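Local coordinates for adenylate kinase (Cryptosporidium parvum Iowa II, PDB 3BE4), which probably catalyses reversible phosphoryl transfer between ATP and AMP, as adenylate kinases do, and here holds the bisubstrate analogue bis(adenosine)-5'-pentaphosphate, at residues I11-S16 / D178-Q183; D166-N169 / V175-D178. One frame throughout, in Å; residues are numbered along the deposited sequence.

How the interactions relate
Helix 170-184 serves both interactions, which share Asp178 and have centres about 10 Å apart. In interaction 1 its Phe180 packs against the start of the phosphate-binding loop; in interaction 2, one turn earlier, its Arg176 reaches out to the loop 166-169 and to the pentaphosphate. The two contacts touch directly where Pro14 CG rests 3.6 Å from Arg176 O and 4.0 Å from Leu177 CD2. Both also meet the same ligand: Gly15 N donates to AP5 O3G at 2.9 Å, while Arg176 NH2 donates to AP5 O2B at 2.6 Å. One helix thus contacts both the P-loop and the acidic loop that precedes the helix, and both contacts face the phosphate chain.

Interaction 1. Residues I11-S16 / D178-Q183; sequences IGAPGS and DVFHKQ. With AP5 (bis(adenosine)-5'-pentaphosphate), chain C.
Phe180 reaches from helix 170-184 to residues 11-14, chiefly their backbone and the Pro14 ring, and supplies nearly all of the helix's share. At the root of the side chain, CB lies 3.6 Å from Pro14 CD, and CG is almost as close to the same carbon. With CG anti to the backbone N (chi1 169°), the ring is carried out to Ala13, whose CA sits over the centre of one face in a CH-pi contact, 3.6 Å from the centroid and 6° off the normal. Segment 11-16 is where strand 7-12 of the parallel sheet runs into the P-loop, the phosphate-binding loop of this nucleotide kinase fold. Further out, Phe180 CE1 meets Gly12 C at 3.5 Å, while Ile11 CG2 stands at the ring edge; on the other flank, Phe180 CE2 packs against Ala13 CB at 3.8 Å. The tip, Phe180 CZ, comes within 3.5 Å of Ala13 N. From Ala13 to Ser16 the chain makes a type II beta turn, fastened by Ser16 OG donating to Ala13 O at 2.7 Å in the carbonyl plane, and within it Gly15 N faces the bridging oxygen O3G of AP5.

Interaction 2. Residues D166-N169 / V175-D178; sequences DDDN and VRLD. With AP5 (bis(adenosine)-5'-pentaphosphate), chain C.
Arg176 stands between two consecutive aspartates and the pentaphosphate, its guanidinium group used both at the edge and on a face. Asp168 OD1 takes the edge: NH1 of Arg176 donates to it at 2.7 Å (N-H...O 154°), on the anti lone pair of the oxygen, and NH2 adds a weak second bond. The two planes are nearly coplanar, 17° apart. Asp167 comes over a face instead, its carboxylate stacked on the guanidinium with the planes 14° apart and OD2 3.7 Å from Arg176 CZ. No N-H of Arg176 points at this oxygen, whose ion pair with Arg176 is long; its stronger partner is Arg165. The backbone O of Asp167 accepts a further, weak bond from Arg176 NH1.

Bends at chi2 and chi3 of Arg176 turn the NE/NH2 edge to the ligand, where both nitrogens donate to AP5 O2B, at 2.8 and 2.6 Å. Bonds along two edges should restrain its rotation, and the aspartates probably offset the positive charge of Arg176 and the nearby Arg132 and Arg165. Asp168 OD2 also pairs with Arg132. Asp167, Asp168 and Arg176 form a salt-bridge network at the phosphate site, where the active-site lid meets helix 170-184.

Asn169 N-caps this helix, with OD1 accepting from Ala172 N, where the loop after strand 141-143 enters it; Ile129 of helix 122-130 packs against both Asp168 and Arg176.

Interaction 1. Residues I11-S16 / D178-Q183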
loop_
_atom_site.group_PDB
_atom_site.type_symbol
_atom_site.label_atom_id
_atom_site.label_comp_id
_atom_site.label_asym_id
_atom_site.label_seq_id
_atom_site.Cartn_x
_atom_site.Cartn_y
_atom_site.Cartn_z
ATOM N N ILE A 11 -3.085 1.110 6.619
ATOM C CA ILE A 11 -4.209 0.272 6.236
ATOM C C ILE A 11 -5.236 1.298 5.683
ATOM O O ILE A 11 -5.397 2.417 6.180
ATOM C CB ILE A 11 -4.885 -0.284 7.539
ATOM C CG1 ILE A 11 -3.979 -1.329 8.176
ATOM C CG2 ILE A 11 -6.207 -1.051 7.172
ATOM C CD1 ILE A 11 -4.565 -1.731 9.567
ATOM N N GLY A 12 -5.924 0.903 4.660
ATOM C CA GLY A 12 -6.940 1.831 4.169
ATOM C C GLY A 12 -7.529 1.123 2.944
ATOM O O GLY A 12 -6.946 0.192 2.412
ATOM N N ALA A 13 -8.687 1.624 2.557
ATOM C CA ALA A 13 -9.407 1.061 1.385
ATOM C C ALA A 13 -8.483 1.001 0.186
ATOM O O ALA A 13 -7.594 1.878 0.050
ATOM C CB ALA A 13 -10.630 1.867 1.129
ATOM N N PRO A 14 -8.687 0.073 -0.767
ATOM C CA PRO A 14 -8.032 0.106 -2.036
ATOM C C PRO A 14 -8.270 1.521 -2.644
ATOM O O PRO A 14 -9.350 2.083 -2.641
ATOM C CB PRO A 14 -8.722 -1.013 -2.827
ATOM C CG PRO A 14 -10.023 -1.206 -2.062
ATOM C CD PRO A 14 -9.690 -1.059 -0.683
ATOM N N GLY A 15 -7.205 2.187 -3.110
ATOM C CA GLY A 15 -7.453 3.465 -3.667
ATOM C C GLY A 15 -7.387 4.702 -2.753
ATOM O O GLY A 15 -7.557 5.863 -3.197
ATOM N N SER A 16 -7.017 4.490 -1.475
ATOM C CA SER A 16 -7.092 5.512 -0.473
ATOM C C SER A 16 -5.898 6.486 -0.442
ATOM O O SER A 16 -5.994 7.447 0.332
ATOM C CB SER A 16 -7.378 4.900 0.919
ATOM O OG SER A 16 -6.338 3.912 1.223
ATOM N N ASP A 178 -15.345 -4.674 -1.583
ATOM C CA ASP A 178 -16.116 -5.641 -0.770
ATOM C C ASP A 178 -15.178 -6.450 0.124
ATOM O O ASP A 178 -15.395 -6.628 1.380
ATOM C CB ASP A 178 -16.836 -6.570 -1.713
ATOM C CG ASP A 178 -17.853 -7.435 -0.982
ATOM O OD1 ASP A 178 -18.585 -6.863 -0.176
ATOM O OD2 ASP A 178 -17.850 -8.691 -1.158
ATOM N N VAL A 179 -14.102 -6.991 -0.484
ATOM C CA VAL A 179 -13.162 -7.846 0.331
ATOM C C VAL A 179 -12.419 -6.966 1.358
ATOM O O VAL A 179 -12.083 -7.422 2.481
ATOM C CB VAL A 179 -12.217 -8.699 -0.534
ATOM C CG1 VAL A 179 -13.061 -9.560 -1.557
ATOM C CG2 VAL A 179 -11.352 -7.799 -1.439
ATOM N N PHE A 180 -12.117 -5.699 0.985
ATOM C CA PHE A 180 -11.569 -4.788 1.997
ATOM C C PHE A 180 -12.488 -4.609 3.239
ATOM O O PHE A 180 -12.025 -4.832 4.354
ATOM C CB PHE A 180 -11.356 -3.390 1.424
ATOM C CG PHE A 180 -11.062 -2.385 2.507
ATOM C CD1 PHE A 180 -9.769 -2.330 3.110
ATOM C CD2 PHE A 180 -12.011 -1.476 2.924
ATOM C CE1 PHE A 180 -9.496 -1.451 4.153
ATOM C CE2 PHE A 180 -11.674 -0.493 3.905
ATOM C CZ PHE A 180 -10.466 -0.570 4.563
ATOM N N HIS A 181 -13.816 -4.426 3.035
ATOM C CA HIS A 181 -14.683 -4.233 4.206
ATOM C C HIS A 181 -14.837 -5.543 4.994
ATOM O O HIS A 181 -14.869 -5.456 6.236
ATOM C CB HIS A 181 -16.002 -3.682 3.671
ATOM C CG HIS A 181 -15.906 -2.230 3.272
ATOM N ND1 HIS A 181 -15.582 -1.252 4.175
ATOM C CD2 HIS A 181 -16.123 -1.598 2.089
ATOM C CE1 HIS A 181 -15.605 -0.069 3.585
ATOM N NE2 HIS A 181 -15.951 -0.252 2.324
ATOM N N LYS A 182 -14.901 -6.687 4.292
ATOM C CA LYS A 182 -15.072 -7.979 4.975
ATOM C C LYS A 182 -13.813 -8.444 5.724
ATOM O O LYS A 182 -13.851 -8.961 6.888
ATOM C CB LYS A 182 -15.496 -9.036 3.954
ATOM C CG LYS A 182 -16.959 -8.835 3.556
ATOM C CD LYS A 182 -17.359 -9.851 2.388
ATOM C CE LYS A 182 -18.899 -9.833 1.969
ATOM N NZ LYS A 182 -19.637 -8.564 2.167
ATOM N N GLN A 183 -12.651 -8.364 5.081
ATOM C CA GLN A 183 -11.411 -9.036 5.529
ATOM C C GLN A 183 -10.362 -8.114 6.076
ATOM O O GLN A 183 -9.583 -8.536 6.966
ATOM C CB GLN A 183 -10.821 -9.902 4.398
ATOM C CG GLN A 183 -11.701 -11.126 4.214
ATOM C CD GLN A 183 -11.234 -12.072 3.169
ATOM O OE1 GLN A 183 -10.214 -12.745 3.309
ATOM N NE2 GLN A 183 -11.999 -12.156 2.100
HETATM P PA AP5 C . -2.557 -2.840 -4.654
HETATM O O1A AP5 C . -1.601 -2.448 -5.793
HETATM O O2A AP5 C . -2.183 -2.560 -3.274
HETATM O O3A AP5 C . -4.001 -2.217 -4.957
HETATM P PB AP5 C . -5.177 -1.780 -3.982
HETATM O O1B AP5 C . -5.145 -2.539 -2.745
HETATM O O2B AP5 C . -6.447 -1.726 -4.840
HETATM O O3B AP5 C . -4.673 -0.212 -3.647
HETATM P PG AP5 C . -4.157 0.895 -4.627
HETATM O O1G AP5 C . -5.129 1.002 -5.751
HETATM O O2G AP5 C . -2.740 0.596 -4.898
HETATM O O3G AP5 C . -4.357 2.101 -3.625
HETATM P PD AP5 C . -3.353 3.150 -2.880
HETATM O O1D AP5 C . -1.972 2.747 -3.172
HETATM O O2D AP5 C . -3.862 3.259 -1.502
HETATM O O3D AP5 C . -3.746 4.530 -3.589
HETATM P PE AP5 C . -2.866 5.402 -4.592
HETATM O O1E AP5 C . -2.507 4.589 -5.719
HETATM O O2E AP5 C . -1.760 6.137 -3.862
HETATM O O5F AP5 C . -2.907 -4.399 -4.674
HETATM C C5F AP5 C . -3.147 -4.891 -6.002
HETATM C C4F AP5 C . -3.916 -6.253 -5.747
HETATM O O4F AP5 C . -2.934 -7.216 -5.445
HETATM C C3F AP5 C . -4.910 -6.328 -4.651
HETATM O O3F AP5 C . -6.173 -5.839 -5.047
HETATM C C2F AP5 C . -4.907 -7.861 -4.486
HETATM O O2F AP5 C . -5.522 -8.524 -5.658
HETATM C C1F AP5 C . -3.428 -8.203 -4.514
HETATM N N9A AP5 C . -2.846 -8.045 -3.208
HETATM C C8A AP5 C . -1.925 -7.010 -2.883
HETATM N N7A AP5 C . -1.544 -7.123 -1.621
HETATM C C5A AP5 C . -2.172 -8.274 -1.103
HETATM C C6A AP5 C . -2.082 -8.889 0.131
HETATM N N6A AP5 C . -1.485 -8.445 1.243
HETATM N N1A AP5 C . -2.882 -10.052 0.251
HETATM C C2A AP5 C . -3.523 -10.505 -0.804
HETATM N N3A AP5 C . -3.632 -9.946 -2.028
HETATM C C4A AP5 C . -2.835 -8.792 -2.191
HETATM O O5J AP5 C . -3.901 6.528 -4.948
HETATM C C5J AP5 C . -5.079 6.215 -5.842
HETATM C C4J AP5 C . -5.332 7.520 -6.628
HETATM O O4J AP5 C . -5.708 8.651 -5.818
HETATM C C3J AP5 C . -4.151 7.888 -7.529
HETATM O O3J AP5 C . -4.640 8.399 -8.751
HETATM C C2J AP5 C . -3.627 9.024 -6.708
HETATM O O2J AP5 C . -2.951 9.972 -7.521
HETATM C C1J AP5 C . -4.740 9.789 -6.137
HETATM N N9B AP5 C . -4.603 10.440 -4.870
HETATM C C8B AP5 C . -3.786 10.050 -3.810
HETATM N N7B AP5 C . -4.007 10.892 -2.784
HETATM C C5B AP5 C . -4.945 11.818 -3.173
HETATM C C6B AP5 C . -5.687 12.823 -2.476
HETATM N N6B AP5 C . -5.408 13.084 -1.199
HETATM N N1B AP5 C . -6.612 13.536 -3.176
HETATM C C2B AP5 C . -6.928 13.177 -4.495
HETATM N N3B AP5 C . -6.319 12.165 -5.185
HETATM C C4B AP5 C . -5.387 11.411 -4.495
#

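Interaction 2. Residues D166-N169 / V175-D178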
loop_
_atom_site.group_PDB
_atom_site.type_symbol
_atom_site.label_atom_id
_atom_site.label_comp_id
_atom_site.label_asym_id
_atom_site.label_seq_id
_atom_site.Cartn_x
_atom_site.Cartn_y
_atom_site.Cartn_z
ATOM N N ASP A 166 -4.963 -2.823 -15.032
ATOM C CA ASP A 166 -6.045 -3.692 -15.477
ATOM C C ASP A 166 -6.965 -4.000 -14.361
ATOM O O ASP A 166 -8.115 -4.398 -14.709
ATOM C CB ASP A 166 -5.516 -4.983 -16.030
ATOM C CG ASP A 166 -4.855 -4.826 -17.398
ATOM O OD1 ASP A 166 -5.288 -5.333 -18.415
ATOM O OD2 ASP A 166 -3.747 -4.206 -17.541
ATOM N N ASP A 167 -6.592 -3.822 -13.076
ATOM C CA ASP A 167 -7.587 -4.127 -12.057
ATOM C C ASP A 167 -8.524 -2.940 -11.733
ATOM O O ASP A 167 -9.379 -3.028 -10.835
ATOM C CB ASP A 167 -6.880 -4.604 -10.746
ATOM C CG ASP A 167 -5.932 -3.595 -10.114
ATOM O OD1 ASP A 167 -5.340 -2.834 -10.843
ATOM O OD2 ASP A 167 -5.597 -3.724 -8.881
ATOM N N ASP A 168 -8.294 -1.812 -12.443
ATOM C CA ASP A 168 -9.101 -0.646 -12.279
ATOM C C ASP A 168 -10.404 -0.690 -13.133
ATOM O O ASP A 168 -11.186 0.290 -13.134
ATOM C CB ASP A 168 -8.262 0.624 -12.499
ATOM C CG ASP A 168 -7.375 0.888 -11.243
ATOM O OD1 ASP A 168 -7.515 0.291 -10.127
ATOM O OD2 ASP A 168 -6.417 1.717 -11.450
ATOM N N ASN A 169 -10.873 -1.878 -13.390
ATOM C CA ASN A 169 -12.137 -1.998 -14.141
ATOM C C ASN A 169 -13.283 -2.052 -13.078
ATOM O O ASN A 169 -13.045 -2.362 -11.882
ATOM C CB ASN A 169 -12.076 -3.295 -14.939
ATOM C CG ASN A 169 -11.965 -4.564 -14.024
ATOM O OD1 ASN A 169 -13.032 -5.168 -13.511
ATOM N ND2 ASN A 169 -10.744 -5.054 -13.810
ATOM N N VAL A 175 -15.254 -5.629 -6.222
ATOM C CA VAL A 175 -14.586 -6.753 -5.460
ATOM C C VAL A 175 -13.610 -6.217 -4.435
ATOM O O VAL A 175 -13.694 -6.557 -3.267
ATOM C CB VAL A 175 -14.011 -7.780 -6.356
ATOM C CG1 VAL A 175 -13.431 -8.891 -5.550
ATOM C CG2 VAL A 175 -15.158 -8.306 -7.212
ATOM N N ARG A 176 -12.695 -5.313 -4.893
ATOM C CA ARG A 176 -11.697 -4.800 -4.026
ATOM C C ARG A 176 -12.275 -4.134 -2.788
ATOM O O ARG A 176 -11.799 -4.353 -1.647
ATOM C CB ARG A 176 -10.751 -3.744 -4.761
ATOM C CG ARG A 176 -9.759 -4.469 -5.682
ATOM C CD ARG A 176 -9.448 -3.675 -6.944
ATOM N NE ARG A 176 -8.528 -2.583 -6.541
ATOM C CZ ARG A 176 -8.249 -1.583 -7.402
ATOM N NH1 ARG A 176 -8.852 -1.485 -8.618
ATOM N NH2 ARG A 176 -7.422 -0.564 -7.001
ATOM N N LEU A 177 -13.302 -3.286 -2.997
ATOM C CA LEU A 177 -13.965 -2.655 -1.866
ATOM C C LEU A 177 -14.672 -3.726 -0.968
ATOM O O LEU A 177 -14.576 -3.632 0.264
ATOM C CB LEU A 177 -14.932 -1.626 -2.370
ATOM C CG LEU A 177 -14.137 -0.348 -2.772
ATOM C CD1 LEU A 177 -15.100 0.565 -3.556
ATOM C CD2 LEU A 177 -13.634 0.331 -1.571
ATOM N N ASP A 178 -15.345 -4.674 -1.583
ATOM C CA ASP A 178 -16.116 -5.641 -0.770
ATOM C C ASP A 178 -15.178 -6.450 0.124
ATOM O O ASP A 178 -15.395 -6.628 1.380
ATOM C CB ASP A 178 -16.836 -6.570 -1.713
ATOM C CG ASP A 178 -17.853 -7.435 -0.982
ATOM O OD1 ASP A 178 -18.585 -6.863 -0.176
ATOM O OD2 ASP A 178 -17.850 -8.691 -1.158
HETATM P PA AP5 C . -2.557 -2.840 -4.654
HETATM O O1A AP5 C . -1.601 -2.448 -5.793
HETATM O O2A AP5 C . -2.183 -2.560 -3.274
HETATM O O3A AP5 C . -4.001 -2.217 -4.957
HETATM P PB AP5 C . -5.177 -1.780 -3.982
HETATM O O1B AP5 C . -5.145 -2.539 -2.745
HETATM O O2B AP5 C . -6.447 -1.726 -4.840
HETATM O O3B AP5 C . -4.673 -0.212 -3.647
HETATM P PG AP5 C . -4.157 0.895 -4.627
HETATM O O1G AP5 C . -5.129 1.002 -5.751
HETATM O O2G AP5 C . -2.740 0.596 -4.898
HETATM O O3G AP5 C . -4.357 2.101 -3.625
HETATM P PD AP5 C . -3.353 3.150 -2.880
HETATM O O1D AP5 C . -1.972 2.747 -3.172
HETATM O O2D AP5 C . -3.862 3.259 -1.502
HETATM O O3D AP5 C . -3.746 4.530 -3.589
HETATM P PE AP5 C . -2.866 5.402 -4.592
HETATM O O1E AP5 C . -2.507 4.589 -5.719
HETATM O O2E AP5 C . -1.760 6.137 -3.862
HETATM O O5F AP5 C . -2.907 -4.399 -4.674
HETATM C C5F AP5 C . -3.147 -4.891 -6.002
HETATM C C4F AP5 C . -3.916 -6.253 -5.747
HETATM O O4F AP5 C . -2.934 -7.216 -5.445
HETATM C C3F AP5 C . -4.910 -6.328 -4.651
HETATM O O3F AP5 C . -6.173 -5.839 -5.047
HETATM C C2F AP5 C . -4.907 -7.861 -4.486
HETATM O O2F AP5 C . -5.522 -8.524 -5.658
HETATM C C1F AP5 C . -3.428 -8.203 -4.514
HETATM N N9A AP5 C . -2.846 -8.045 -3.208
HETATM C C8A AP5 C . -1.925 -7.010 -2.883
HETATM N N7A AP5 C . -1.544 -7.123 -1.621
HETATM C C5A AP5 C . -2.172 -8.274 -1.103
HETATM C C6A AP5 C . -2.082 -8.889 0.131
HETATM N N6A AP5 C . -1.485 -8.445 1.243
HETATM N N1A AP5 C . -2.882 -10.052 0.251
HETATM C C2A AP5 C . -3.523 -10.505 -0.804
HETATM N N3A AP5 C . -3.632 -9.946 -2.028
HETATM C C4A AP5 C . -2.835 -8.792 -2.191
HETATM O O5J AP5 C . -3.901 6.528 -4.948
HETATM C C5J AP5 C . -5.079 6.215 -5.842
HETATM C C4J AP5 C . -5.332 7.520 -6.628
HETATM O O4J AP5 C . -5.708 8.651 -5.818
HETATM C C3J AP5 C . -4.151 7.888 -7.529
HETATM O O3J AP5 C . -4.640 8.399 -8.751
HETATM C C2J AP5 C . -3.627 9.024 -6.708
HETATM O O2J AP5 C . -2.951 9.972 -7.521
HETATM C C1J AP5 C . -4.740 9.789 -6.137
HETATM N N9B AP5 C . -4.603 10.440 -4.870
HETATM C C8B AP5 C . -3.786 10.050 -3.810
HETATM N N7B AP5 C . -4.007 10.892 -2.784
HETATM C C5B AP5 C . -4.945 11.818 -3.173
HETATM C C6B AP5 C . -5.687 12.823 -2.476
HETATM N N6B AP5 C . -5.408 13.084 -1.199
HETATM N N1B AP5 C . -6.612 13.536 -3.176
HETATM C C2B AP5 C . -6.928 13.177 -4.495
HETATM N N3B AP5 C . -6.319 12.165 -5.185
HETATM C C4B AP5 C . -5.387 11.411 -4.495
#